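Long-range contact in hypothetical protein (Pseudomonas aeruginosa, PDB 2IGS), which is of unknown function but belongs to a largely helical family, DUF3218, placed in the lysozyme clan: residues 4-16 / 56-69. Residues are numbered along the deposited sequence; the frame is centred on the assembly and turned at random.
Sequences AEINIYQNPGQSL and GDISKADQQYSTLL
The ring of Y9 has I8 CG2 over one face, offset toward the rim, while N7 OD1 lies in its plane at the CD2 side and S66 CB at the CE1 side; S66 OG is near the plane there too, 3.5 Å from Y9 CE1. The ring of Y65 carries L69 CD1 on one face, 3.6 Å above the plane, and takes Y9 O at its edge. Here the Asx motif of 7-10, in the turn leading into helix 12-27, packs against the start of helix 63-82 and the short 3-10 turn before it, within a mostly helical fold. One hydrogen bond crosses between them, from Y65 OH to Y9 O, 2.7 Å long, its donor tilted 32° from the carbonyl plane. A chi1 of 177°, which swings CG away from the backbone N of Y65, carries the phenol across to P12, and P12 CG lies 3.5 Å from Y65 OH; F52 stacks on the Y65 ring, and Y203 of helix 203-216 touches P12 and Y65. L69 CD1 also reaches I8 O at 3.6 Å, and the L69 side chain slides past that of I8 in the opposite direction. At the outer side I58 rests CG2 against Y9 CB and Q10 CG, 3.6 Å from the latter, and A61 CB meets Y9 CD1 obliquely. The turn that presents Y9 is held from within, since N7 OD1 accepts from Q10 N, which sits above the amide plane of N7. N7 ND2 in turn donates to Q10 OE1 over 3.0 Å, in the plane of the Q10 carbonyl and on a lone pair of OE1.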
ATOM      1  N   ALA F   4     -44.325 -15.619  30.872  1.00 33.33           N
ATOM      2  CA  ALA F   4     -44.788 -17.056  30.976  1.00 33.40           C
ATOM      3  C   ALA F   4     -43.638 -18.062  31.249  1.00 32.94           C
ATOM      4  O   ALA F   4     -43.165 -18.144  32.392  1.00 34.17           O
ATOM      5  CB  ALA F   4     -45.665 -17.468  29.764  1.00 33.21           C
ATOM      6  N   GLU F   5     -43.178 -18.801  30.233  1.00 32.09           N
ATOM      7  CA  GLU F   5     -42.149 -19.855  30.420  1.00 30.71           C
ATOM      8  C   GLU F   5     -40.735 -19.278  30.299  1.00 29.67           C
ATOM      9  O   GLU F   5     -39.833 -19.875  29.713  1.00 29.65           O
ATOM     10  CB  GLU F   5     -42.362 -21.018  29.454  1.00 31.02           C
ATOM     11  CG  GLU F   5     -43.658 -21.806  29.697  1.00 31.30           C
ATOM     12  CD  GLU F   5     -43.466 -23.101  30.493  1.00 32.15           C
ATOM     13  OE1 GLU F   5     -42.361 -23.318  31.053  1.00 32.02           O
ATOM     14  OE2 GLU F   5     -44.438 -23.907  30.557  1.00 33.44           O
ATOM     15  N   ILE F   6     -40.574 -18.103  30.882  1.00 27.72           N
ATOM     16  CA  ILE F   6     -39.328 -17.376  30.905  1.00 26.00           C
ATOM     17  C   ILE F   6     -38.951 -17.177  32.357  1.00 24.93           C
ATOM     18  O   ILE F   6     -39.774 -17.352  33.259  1.00 24.68           O
ATOM     19  CB  ILE F   6     -39.475 -15.993  30.211  1.00 26.15           C
ATOM     20  CG1 ILE F   6     -40.577 -15.146  30.875  1.00 25.99           C
ATOM     21  CG2 ILE F   6     -39.742 -16.181  28.719  1.00 25.81           C
ATOM     22  CD1 ILE F   6     -40.537 -13.680  30.542  1.00 25.45           C
ATOM     23  N   ASN F   7     -37.705 -16.794  32.587  1.00 24.08           N
ATOM     24  CA  ASN F   7     -37.274 -16.370  33.912  1.00 22.25           C
ATOM     25  C   ASN F   7     -36.234 -15.265  33.781  1.00 22.06           C
ATOM     26  O   ASN F   7     -35.617 -15.123  32.728  1.00 21.47           O
ATOM     27  CB  ASN F   7     -36.746 -17.567  34.701  1.00 22.07           C
ATOM     28  CG  ASN F   7     -35.446 -18.115  34.144  1.00 20.39           C
ATOM     29  OD1 ASN F   7     -34.407 -17.528  34.322  1.00 21.81           O
ATOM     30  ND2 ASN F   7     -35.503 -19.278  33.524  1.00 21.71           N
ATOM     31  N   ILE F   8     -36.030 -14.519  34.865  1.00 21.19           N
ATOM     32  CA  ILE F   8     -35.162 -13.363  34.879  1.00 20.15           C
ATOM     33  C   ILE F   8     -33.677 -13.647  34.618  1.00 19.08           C
ATOM     34  O   ILE F   8     -32.988 -12.786  34.111  1.00 17.82           O
ATOM     35  CB  ILE F   8     -35.332 -12.523  36.186  1.00 20.55           C
ATOM     36  CG1 ILE F   8     -34.821 -11.086  35.936  1.00 21.59           C
ATOM     37  CG2 ILE F   8     -34.694 -13.253  37.397  1.00 20.47           C
ATOM     38  CD1 ILE F   8     -35.046 -10.067  37.055  1.00 20.13           C
ATOM     39  N   TYR F   9     -33.186 -14.839  34.954  1.00 18.82           N
ATOM     40  CA  TYR F   9     -31.764 -15.155  34.706  1.00 18.46           C
ATOM     41  C   TYR F   9     -31.469 -15.370  33.214  1.00 18.67           C
ATOM     42  O   TYR F   9     -30.444 -14.911  32.721  1.00 18.39           O
ATOM     43  CB  TYR F   9     -31.304 -16.406  35.452  1.00 18.09           C
ATOM     44  CG  TYR F   9     -31.481 -16.404  36.944  1.00 17.58           C
ATOM     45  CD1 TYR F   9     -30.508 -15.847  37.775  1.00 17.43           C
ATOM     46  CD2 TYR F   9     -32.610 -16.986  37.532  1.00 17.74           C
ATOM     47  CE1 TYR F   9     -30.657 -15.855  39.161  1.00 18.86           C
ATOM     48  CE2 TYR F   9     -32.770 -17.006  38.921  1.00 18.64           C
ATOM     49  CZ  TYR F   9     -31.782 -16.423  39.722  1.00 17.93           C
ATOM     50  OH  TYR F   9     -31.901 -16.433  41.083  1.00 18.49           O
ATOM     51  N   GLN F  10     -32.378 -16.059  32.522  1.00 18.59           N
ATOM     52  CA  GLN F  10     -32.206 -16.420  31.118  1.00 19.69           C
ATOM     53  C   GLN F  10     -32.873 -15.425  30.171  1.00 19.55           C
ATOM     54  O   GLN F  10     -32.466 -15.288  29.029  1.00 19.47           O
ATOM     55  CB  GLN F  10     -32.758 -17.839  30.857  1.00 19.36           C
ATOM     56  CG  GLN F  10     -31.946 -18.976  31.529  1.00 19.14           C
ATOM     57  CD  GLN F  10     -32.496 -20.344  31.224  1.00 21.69           C
ATOM     58  OE1 GLN F  10     -33.630 -20.684  31.607  1.00 23.44           O
ATOM     59  NE2 GLN F  10     -31.699 -21.153  30.521  1.00 22.52           N
ATOM     60  N   ASN F  11     -33.921 -14.765  30.657  1.00 19.99           N
ATOM     61  CA  ASN F  11     -34.695 -13.801  29.875  1.00 19.97           C
ATOM     62  C   ASN F  11     -34.799 -12.493  30.662  1.00 19.60           C
ATOM     63  O   ASN F  11     -35.904 -12.030  30.921  1.00 20.47           O
ATOM     64  CB  ASN F  11     -36.117 -14.338  29.558  1.00 19.41           C
ATOM     65  CG  ASN F  11     -36.111 -15.739  28.977  1.00 19.92           C
ATOM     66  OD1 ASN F  11     -36.132 -15.926  27.743  1.00 20.38           O
ATOM     67  ND2 ASN F  11     -36.073 -16.736  29.850  1.00 15.16           N
ATOM     68  N   PRO F  12     -33.650 -11.879  31.032  1.00 19.97           N
ATOM     69  CA  PRO F  12     -33.741 -10.673  31.889  1.00 19.30           C
ATOM     70  C   PRO F  12     -34.492  -9.573  31.154  1.00 19.29           C
ATOM     71  O   PRO F  12     -35.176  -8.799  31.772  1.00 19.25           O
ATOM     72  CB  PRO F  12     -32.280 -10.265  32.073  1.00 19.29           C
ATOM     73  CG  PRO F  12     -31.554 -10.909  30.895  1.00 19.87           C
ATOM     74  CD  PRO F  12     -32.250 -12.186  30.657  1.00 18.88           C
ATOM     75  N   GLY F  13     -34.365  -9.527  29.829  1.00 18.92           N
ATOM     76  CA  GLY F  13     -34.975  -8.456  29.054  1.00 18.90           C
ATOM     77  C   GLY F  13     -36.479  -8.595  29.044  1.00 18.63           C
ATOM     78  O   GLY F  13     -37.196  -7.660  29.365  1.00 18.24           O
ATOM     79  N   GLN F  14     -36.947  -9.776  28.673  1.00 18.55           N
ATOM     80  CA  GLN F  14     -38.377 -10.041  28.643  1.00 19.70           C
ATOM     81  C   GLN F  14     -39.012  -9.912  30.029  1.00 19.68           C
ATOM     82  O   GLN F  14     -40.065  -9.296  30.165  1.00 20.47           O
ATOM     83  CB  GLN F  14     -38.668 -11.406  28.032  1.00 19.04           C
ATOM     84  CG  GLN F  14     -40.138 -11.627  27.790  1.00 22.32           C
ATOM     85  CD  GLN F  14     -40.408 -12.303  26.479  1.00 25.95           C
ATOM     86  OE1 GLN F  14     -39.527 -12.964  25.888  1.00 27.42           O
ATOM     87  NE2 GLN F  14     -41.631 -12.145  25.996  1.00 29.06           N
ATOM     88  N   SER F  15     -38.379 -10.502  31.037  1.00 20.09           N
ATOM     89  CA  SER F  15     -38.832 -10.392  32.426  1.00 20.43           C
ATOM     90  C   SER F  15     -38.978  -8.951  32.877  1.00 20.55           C
ATOM     91  O   SER F  15     -40.049  -8.550  33.314  1.00 20.59           O
ATOM     92  CB  SER F  15     -37.881 -11.128  33.374  1.00 20.76           C
ATOM     93  OG  SER F  15     -37.847 -12.515  33.084  1.00 19.73           O
ATOM     94  N   LEU F  16     -37.913  -8.162  32.763  1.00 21.09           N
ATOM     95  CA  LEU F  16     -37.977  -6.774  33.244  1.00 21.06           C
ATOM     96  C   LEU F  16     -38.899  -5.914  32.383  1.00 20.93           C
ATOM     97  O   LEU F  16     -39.646  -5.084  32.910  1.00 21.20           O
ATOM     98  CB  LEU F  16     -36.580  -6.163  33.352  1.00 21.96           C
ATOM     99  CG  LEU F  16     -35.606  -6.855  34.317  1.00 22.43           C
ATOM    100  CD1 LEU F  16     -34.163  -6.499  34.014  1.00 19.56           C
ATOM    101  CD2 LEU F  16     -35.959  -6.545  35.763  1.00 23.35           C
ATOM    102  N   GLY F  56     -26.550 -23.262  30.302  1.00 27.39           N
ATOM    103  CA  GLY F  56     -27.991 -23.056  30.400  1.00 26.91           C
ATOM    104  C   GLY F  56     -28.577 -23.478  31.734  1.00 26.38           C
ATOM    105  O   GLY F  56     -29.774 -23.722  31.837  1.00 26.86           O
ATOM    106  N   ASP F  57     -27.729 -23.557  32.756  1.00 25.72           N
ATOM    107  CA  ASP F  57     -28.094 -24.094  34.068  1.00 24.68           C
ATOM    108  C   ASP F  57     -28.183 -22.946  35.084  1.00 24.09           C
ATOM    109  O   ASP F  57     -27.155 -22.476  35.586  1.00 23.90           O
ATOM    110  CB  ASP F  57     -27.015 -25.108  34.469  1.00 24.71           C
ATOM    111  CG  ASP F  57     -27.340 -25.870  35.732  1.00 25.27           C
ATOM    112  OD1 ASP F  57     -26.490 -26.684  36.130  1.00 28.27           O
ATOM    113  OD2 ASP F  57     -28.413 -25.679  36.338  1.00 25.85           O
ATOM    114  N   ILE F  58     -29.405 -22.491  35.379  1.00 23.24           N
ATOM    115  CA  ILE F  58     -29.611 -21.361  36.305  1.00 22.77           C
ATOM    116  C   ILE F  58     -29.158 -21.645  37.738  1.00 22.25           C
ATOM    117  O   ILE F  58     -28.887 -20.717  38.479  1.00 21.73           O
ATOM    118  CB  ILE F  58     -31.081 -20.773  36.294  1.00 23.01           C
ATOM    119  CG1 ILE F  58     -32.122 -21.834  36.660  1.00 22.91           C
ATOM    120  CG2 ILE F  58     -31.401 -20.130  34.931  1.00 23.06           C
ATOM    121  CD1 ILE F  58     -33.475 -21.266  37.076  1.00 22.64           C
ATOM    122  N   SER F  59     -29.046 -22.922  38.109  1.00 21.98           N
ATOM    123  CA  SER F  59     -28.554 -23.303  39.438  1.00 21.94           C
ATOM    124  C   SER F  59     -27.084 -22.931  39.640  1.00 21.90           C
ATOM    125  O   SER F  59     -26.602 -22.886  40.768  1.00 21.92           O
ATOM    126  CB  SER F  59     -28.775 -24.796  39.702  1.00 22.43           C
ATOM    127  OG  SER F  59     -27.830 -25.614  39.016  1.00 22.97           O
ATOM    128  N   LYS F  60     -26.389 -22.664  38.537  0.50 21.80           N
ATOM    129  CA  LYS F  60     -24.987 -22.283  38.573  0.50 21.77           C
ATOM    130  C   LYS F  60     -24.801 -20.842  38.076  0.50 21.63           C
ATOM    131  O   LYS F  60     -23.717 -20.469  37.645  0.50 21.37           O
ATOM    132  CB  LYS F  60     -24.138 -23.272  37.753  0.50 21.70           C
ATOM    133  CG  LYS F  60     -24.326 -24.746  38.137  0.50 22.33           C
ATOM    134  CD  LYS F  60     -23.790 -25.062  39.542  0.50 23.12           C
ATOM    135  CE  LYS F  60     -24.638 -26.109  40.265  0.50 22.96           C
ATOM    136  NZ  LYS F  60     -24.710 -27.399  39.533  0.50 22.82           N
ATOM    137  N   ALA F  61     -25.871 -20.046  38.146  1.00 21.47           N
ATOM    138  CA  ALA F  61     -25.835 -18.628  37.769  1.00 21.20           C
ATOM    139  C   ALA F  61     -24.733 -17.872  38.520  1.00 21.57           C
ATOM    140  O   ALA F  61     -24.570 -18.065  39.737  1.00 21.72           O
ATOM    141  CB  ALA F  61     -27.179 -17.975  38.047  1.00 20.69           C
ATOM    142  N   ASP F  62     -23.994 -17.029  37.792  1.00 21.31           N
ATOM    143  CA  ASP F  62     -22.987 -16.122  38.369  1.00 21.28           C
ATOM    144  C   ASP F  62     -23.614 -15.297  39.495  1.00 20.94           C
ATOM    145  O   ASP F  62     -24.653 -14.652  39.276  1.00 20.18           O
ATOM    146  CB  ASP F  62     -22.437 -15.224  37.241  1.00 21.56           C
ATOM    147  CG  ASP F  62     -21.460 -14.147  37.729  1.00 22.66           C
ATOM    148  OD1 ASP F  62     -20.289 -14.461  38.033  1.00 24.92           O
ATOM    149  OD2 ASP F  62     -21.852 -12.971  37.774  1.00 23.19           O
ATOM    150  N   GLN F  63     -22.975 -15.334  40.667  0.50 21.01           N
ATOM    151  CA  GLN F  63     -23.387 -14.579  41.859  0.50 21.47           C
ATOM    152  C   GLN F  63     -23.550 -13.066  41.645  0.50 21.32           C
ATOM    153  O   GLN F  63     -24.516 -12.476  42.141  0.50 21.29           O
ATOM    154  CB  GLN F  63     -22.425 -14.854  43.032  0.50 21.47           C
ATOM    155  CG  GLN F  63     -22.423 -16.313  43.529  0.50 22.52           C
ATOM    156  CD  GLN F  63     -21.334 -16.622  44.557  0.50 22.13           C
ATOM    157  OE1 GLN F  63     -20.187 -16.175  44.436  0.50 22.93           O
ATOM    158  NE2 GLN F  63     -21.690 -17.411  45.562  0.50 20.92           N
ATOM    159  N   GLN F  64     -22.623 -12.438  40.917  1.00 21.36           N
ATOM    160  CA  GLN F  64     -22.667 -10.970  40.702  1.00 21.80           C
ATOM    161  C   GLN F  64     -23.774 -10.571  39.728  1.00 20.86           C
ATOM    162  O   GLN F  64     -24.444  -9.554  39.903  1.00 20.69           O
ATOM    163  CB  GLN F  64     -21.317 -10.396  40.258  1.00 22.08           C
ATOM    164  CG  GLN F  64     -20.243 -10.352  41.350  1.00 23.31           C
ATOM    165  CD  GLN F  64     -18.985  -9.625  40.891  1.00 24.40           C
ATOM    166  OE1 GLN F  64     -17.963 -10.251  40.603  1.00 26.59           O
ATOM    167  NE2 GLN F  64     -19.057  -8.291  40.811  1.00 28.60           N
ATOM    168  N   TYR F  65     -23.940 -11.381  38.693  1.00 20.45           N
ATOM    169  CA  TYR F  65     -25.077 -11.270  37.791  1.00 19.65           C
ATOM    170  C   TYR F  65     -26.433 -11.330  38.530  1.00 19.40           C
ATOM    171  O   TYR F  65     -27.287 -10.464  38.351  1.00 20.07           O
ATOM    172  CB  TYR F  65     -24.970 -12.356  36.725  1.00 18.38           C
ATOM    173  CG  TYR F  65     -26.137 -12.395  35.771  1.00 16.40           C
ATOM    174  CD1 TYR F  65     -26.501 -11.264  35.051  1.00 16.31           C
ATOM    175  CD2 TYR F  65     -26.842 -13.568  35.557  1.00 14.26           C
ATOM    176  CE1 TYR F  65     -27.557 -11.292  34.168  1.00 16.92           C
ATOM    177  CE2 TYR F  65     -27.921 -13.609  34.676  1.00 13.33           C
ATOM    178  CZ  TYR F  65     -28.264 -12.464  33.995  1.00 14.95           C
ATOM    179  OH  TYR F  65     -29.297 -12.464  33.103  1.00 18.03           O
ATOM    180  N   SER F  66     -26.602 -12.349  39.367  1.00 19.34           N
ATOM    181  CA  SER F  66     -27.798 -12.556  40.179  1.00 19.32           C
ATOM    182  C   SER F  66     -28.066 -11.415  41.142  1.00 19.27           C
ATOM    183  O   SER F  66     -29.219 -10.986  41.295  1.00 18.90           O
ATOM    184  CB  SER F  66     -27.687 -13.872  40.961  1.00 19.00           C
ATOM    185  OG  SER F  66     -27.398 -14.936  40.062  1.00 20.18           O
ATOM    186  N   THR F  67     -27.005 -10.918  41.781  1.00 19.15           N
ATOM    187  CA  THR F  67     -27.105  -9.745  42.654  1.00 19.15           C
ATOM    188  C   THR F  67     -27.657  -8.518  41.913  1.00 19.37           C
ATOM    189  O   THR F  67     -28.548  -7.848  42.396  1.00 19.86           O
ATOM    190  CB  THR F  67     -25.775  -9.474  43.350  1.00 19.56           C
ATOM    191  OG1 THR F  67     -25.497 -10.577  44.228  1.00 18.73           O
ATOM    192  CG2 THR F  67     -25.812  -8.155  44.187  1.00 18.54           C
ATOM    193  N   LEU F  68     -27.151  -8.262  40.721  1.00 19.43           N
ATOM    194  CA  LEU F  68     -27.690  -7.214  39.862  1.00 19.48           C
ATOM    195  C   LEU F  68     -29.186  -7.358  39.611  1.00 19.28           C
ATOM    196  O   LEU F  68     -29.913  -6.361  39.584  1.00 19.55           O
ATOM    197  CB  LEU F  68     -26.959  -7.242  38.517  1.00 18.68           C
ATOM    198  CG  LEU F  68     -25.861  -6.183  38.273  1.00 20.35           C
ATOM    199  CD1 LEU F  68     -25.303  -5.470  39.553  1.00 17.16           C
ATOM    200  CD2 LEU F  68     -24.739  -6.683  37.372  1.00 13.71           C
ATOM    201  N   LEU F  69     -29.619  -8.598  39.380  1.00 18.84           N
ATOM    202  CA  LEU F  69     -31.020  -8.918  39.102  1.00 18.57           C
ATOM    203  C   LEU F  69     -31.899  -8.738  40.332  1.00 18.21           C
ATOM    204  O   LEU F  69     -32.979  -8.162  40.220  1.00 17.61           O
ATOM    205  CB  LEU F  69     -31.186 -10.319  38.477  1.00 18.01           C
ATOM    206  CG  LEU F  69     -30.433 -10.608  37.157  1.00 17.69           C
ATOM    207  CD1 LEU F  69     -30.628 -12.072  36.770  1.00 19.09           C
ATOM    208  CD2 LEU F  69     -30.891  -9.736  36.009  1.00 15.11           C
TER